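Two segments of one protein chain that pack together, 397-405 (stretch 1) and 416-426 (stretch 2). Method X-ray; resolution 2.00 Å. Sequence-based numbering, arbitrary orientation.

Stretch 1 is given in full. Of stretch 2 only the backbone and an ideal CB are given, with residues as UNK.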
# COMPACT_ATOMS: atom_id res chain seq x y z
N VAL A 397 8.98 7.61 -20.21
CA VAL A 397 9.36 8.76 -19.42
C VAL A 397 10.79 8.73 -18.90
O VAL A 397 11.31 9.77 -18.46
CB VAL A 397 8.37 9.00 -18.20
CG1 VAL A 397 7.04 9.51 -18.69
CG2 VAL A 397 8.22 7.68 -17.35
N PHE A 398 11.37 7.55 -18.82
CA PHE A 398 12.76 7.43 -18.36
C PHE A 398 13.67 7.49 -19.60
O PHE A 398 13.67 6.56 -20.47
CB PHE A 398 13.03 6.09 -17.61
CG PHE A 398 12.33 5.96 -16.23
CD1 PHE A 398 11.76 7.05 -15.63
CD2 PHE A 398 12.35 4.73 -15.54
CE1 PHE A 398 11.16 6.95 -14.39
CE2 PHE A 398 11.74 4.60 -14.28
CZ PHE A 398 11.15 5.71 -13.70
N ASP A 399 14.49 8.53 -19.67
CA ASP A 399 15.47 8.63 -20.74
C ASP A 399 16.42 7.43 -20.70
O ASP A 399 16.84 6.88 -21.76
CB ASP A 399 16.26 9.93 -20.58
CG ASP A 399 15.39 11.10 -20.84
OD1 ASP A 399 15.23 11.39 -22.05
OD2 ASP A 399 14.78 11.65 -19.86
N SER A 400 16.80 7.04 -19.49
CA SER A 400 17.48 5.76 -19.34
C SER A 400 17.18 5.14 -18.02
O SER A 400 16.56 5.76 -17.15
CB SER A 400 19.01 5.87 -19.59
OG SER A 400 19.63 6.58 -18.56
N VAL A 401 17.64 3.91 -17.84
CA VAL A 401 17.38 3.21 -16.60
C VAL A 401 18.66 2.54 -16.11
O VAL A 401 19.49 2.08 -16.92
CB VAL A 401 16.19 2.26 -16.82
CG1 VAL A 401 16.53 1.18 -17.92
CG2 VAL A 401 15.72 1.66 -15.52
N VAL A 402 18.87 2.54 -14.79
CA VAL A 402 19.94 1.76 -14.16
C VAL A 402 19.25 0.64 -13.42
O VAL A 402 18.46 0.90 -12.51
CB VAL A 402 20.70 2.62 -13.10
CG1 VAL A 402 21.93 1.85 -12.56
CG2 VAL A 402 21.11 3.98 -13.72
N VAL A 403 19.52 -0.60 -13.80
CA VAL A 403 18.90 -1.76 -13.16
C VAL A 403 19.84 -2.33 -12.13
O VAL A 403 21.06 -2.33 -12.31
CB VAL A 403 18.50 -2.85 -14.19
CG1 VAL A 403 17.48 -2.32 -15.19
CG2 VAL A 403 19.69 -3.31 -14.95
N THR A 404 19.27 -2.79 -11.02
CA THR A 404 20.07 -3.26 -9.92
C THR A 404 19.28 -4.31 -9.13
O THR A 404 18.31 -4.88 -9.64
CB THR A 404 20.59 -2.05 -9.05
OG1 THR A 404 21.51 -2.52 -8.06
CG2 THR A 404 19.46 -1.32 -8.35
N HIS A 405 19.72 -4.58 -7.91
CA HIS A 405 19.15 -5.63 -7.04
C HIS A 405 18.91 -4.93 -5.71
O HIS A 405 19.85 -4.35 -5.17
CB HIS A 405 20.19 -6.74 -6.84
CG HIS A 405 19.68 -7.95 -6.13
ND1 HIS A 405 19.29 -7.93 -4.80
CD2 HIS A 405 19.50 -9.23 -6.55
CE1 HIS A 405 18.88 -9.13 -4.44
NE2 HIS A 405 19.01 -9.95 -5.48
N UNK A 416 19.09 -10.67 -15.45
CA UNK A 416 17.78 -10.92 -16.01
C UNK A 416 17.03 -9.59 -16.20
O UNK A 416 16.35 -9.40 -17.20
CB UNK A 416 16.99 -11.87 -15.11
N UNK A 417 17.16 -8.67 -15.24
CA UNK A 417 16.41 -7.40 -15.30
C UNK A 417 17.00 -6.50 -16.43
O UNK A 417 16.27 -5.82 -17.17
CB UNK A 417 16.47 -6.68 -13.95
N UNK A 418 18.32 -6.49 -16.53
CA UNK A 418 19.00 -5.77 -17.60
C UNK A 418 18.52 -6.20 -19.02
O UNK A 418 18.31 -5.38 -19.91
CB UNK A 418 20.51 -5.99 -17.47
N UNK A 419 18.45 -7.50 -19.25
CA UNK A 419 17.93 -8.02 -20.51
C UNK A 419 16.45 -7.60 -20.74
O UNK A 419 16.11 -7.09 -21.80
CB UNK A 419 18.06 -9.54 -20.53
N UNK A 420 15.59 -7.82 -19.73
CA UNK A 420 14.19 -7.37 -19.79
C UNK A 420 14.13 -5.88 -20.19
O UNK A 420 13.45 -5.53 -21.16
CB UNK A 420 13.50 -7.59 -18.44
N UNK A 421 14.85 -5.03 -19.46
CA UNK A 421 14.97 -3.61 -19.76
C UNK A 421 15.43 -3.35 -21.19
O UNK A 421 14.85 -2.51 -21.89
CB UNK A 421 15.94 -2.95 -18.78
N UNK A 422 16.48 -4.07 -21.60
CA UNK A 422 17.03 -3.96 -22.95
C UNK A 422 15.99 -4.20 -24.04
O UNK A 422 16.04 -3.53 -25.08
CB UNK A 422 18.18 -4.95 -23.12
N UNK A 423 15.07 -5.13 -23.80
CA UNK A 423 14.02 -5.46 -24.78
C UNK A 423 13.04 -4.31 -24.99
O UNK A 423 12.47 -4.19 -26.07
CB UNK A 423 13.25 -6.71 -24.33
N UNK A 424 12.82 -3.49 -23.95
CA UNK A 424 11.96 -2.30 -24.06
C UNK A 424 12.70 -0.97 -24.31
O UNK A 424 12.22 -0.14 -25.05
CB UNK A 424 11.14 -2.17 -22.78
N UNK A 425 13.85 -0.77 -23.70
CA UNK A 425 14.55 0.50 -23.83
C UNK A 425 15.56 0.55 -24.98
O UNK A 425 15.89 1.65 -25.46
CB UNK A 425 15.27 0.81 -22.52
N UNK A 426 16.05 -0.62 -25.41
CA UNK A 426 17.23 -0.72 -26.25
C UNK A 426 18.40 -0.69 -25.30
O UNK A 426 18.38 0.03 -24.31
CB UNK A 426 17.31 0.40 -27.29

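Stretch 2 is helical from 416 to 425 and runs nearly antiparallel to the strand 400-403, the two axes inclined at 165° and approaching to 8.7 Å. Apolar side chains of differing size can fill the space between them, and the side chains that stretch 1 turns toward the helix, notably Val-401 and Val-403, are themselves apolar.

Position 416 has nothing of stretch 1 within 5.5 Å of its ideal CB, so stretch 1 sets no preference beyond a residue at ease in a helix; it is Ala-416.

At 417 the CA-to-CB bond points toward stretch 1. The ideal CB lies 4.3 Å from Val-403 CB and 5.0 Å from Thr-404 O, beside an apolar surface with room to extend along it. Leucine, isoleucine, valine or methionine would all suit. The residue is Leu-417, with chi1 t and chi2 p. Its CG packs 3.8 Å from Val-403 CG1, and its CD2 comes to 3.8 Å from Thr-404 O.

Position 418 points sideways, yet its ideal CB is already 3.8 Å from Val-403 CG2. The backbone is close here too, with the CA of 418 and Val-403 CA 6.0 Å apart, so a small residue fits readily, while a longer one would have to lead away from that methyl. Ala-418 is found, and Val-403 CG2 touches both its CA at 3.7 Å and its CB at 3.8 Å.

Positions 419 and 420 make no contact with stretch 1, and many helix-compatible residues, polar or apolar, would serve. They are Leu-419, whose CA-to-CB bond points away, and Ala-420.

The ideal CB of 421 points toward stretch 1 between two valine methyls, 4.0 Å from Val-403 CG1 and 4.3 Å from Val-401 CG1. A methyl group is enough to meet both; alanine is the simplest choice, and serine is conceivable, its hydroxyl being able to turn back to a helix carbonyl. Ala-421 places its CB 3.9 Å from Val-403 CG1 and 4.2 Å from Val-401 CG1, joining the two strand valines through one small side chain.

At 422 a side chain would point sideways, and an ideal CB would be crowded by the carbonyl O of 418. Glycine relieves this, although alanine might be tolerated; the residue is Gly-422. Positions 423 and 424 lie out of reach of stretch 1, suiting polar or charged residues among others, and carry Glu-423 and Arg-424.

At 425 CA-to-CB again points toward stretch 1, but the ideal CB is 4.8 Å from Val-401 CG1, leaving space for a large apolar or aromatic group reaching toward Phe-398. Phenylalanine, leucine or methionine could occupy it. Phe-425, with chi1 m, lays one ring face under Val-401 CG1, a CH-pi contact 3.9 Å from the ring centroid and 5° off its normal. Its CE2 lies 3.5 Å from Phe-398 O, which sits at the ring edge, and 3.8 Å from Phe-398 CB.

Position 426 leaves the helix with phi 85°, which favours glycine, and is Gly-426.

Stretch 2, residues 416-426: ALALAAGERFG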
# COMPACT_ATOMS: atom_id res chain seq x y z
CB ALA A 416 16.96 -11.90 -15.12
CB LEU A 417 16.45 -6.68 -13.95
CG LEU A 417 15.68 -5.35 -13.84
CD1 LEU A 417 14.24 -5.61 -14.29
CD2 LEU A 417 15.71 -4.76 -12.43
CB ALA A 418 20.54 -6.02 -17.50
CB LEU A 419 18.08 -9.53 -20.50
CG LEU A 419 17.64 -10.45 -21.62
CD1 LEU A 419 18.38 -10.13 -22.94
CD2 LEU A 419 17.98 -11.87 -21.12
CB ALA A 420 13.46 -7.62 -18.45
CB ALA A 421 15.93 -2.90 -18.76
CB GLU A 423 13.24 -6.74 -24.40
CG GLU A 423 14.01 -8.09 -24.43
CD GLU A 423 14.15 -8.70 -25.85
OE1 GLU A 423 13.56 -8.13 -26.81
OE2 GLU A 423 14.84 -9.77 -26.00
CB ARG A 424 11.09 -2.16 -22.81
CG ARG A 424 10.14 -3.30 -22.65
CD ARG A 424 8.89 -2.96 -23.43
NE ARG A 424 7.96 -4.08 -23.42
CZ ARG A 424 6.86 -4.12 -24.15
NH1 ARG A 424 6.56 -3.09 -24.93
NH2 ARG A 424 6.07 -5.19 -24.12
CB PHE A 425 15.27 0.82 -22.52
CG PHE A 425 14.37 1.32 -21.43
CD1 PHE A 425 13.51 0.45 -20.78
CD2 PHE A 425 14.42 2.65 -21.02
CE1 PHE A 425 12.68 0.90 -19.75
CE2 PHE A 425 13.60 3.12 -19.99
CZ PHE A 425 12.73 2.25 -19.35
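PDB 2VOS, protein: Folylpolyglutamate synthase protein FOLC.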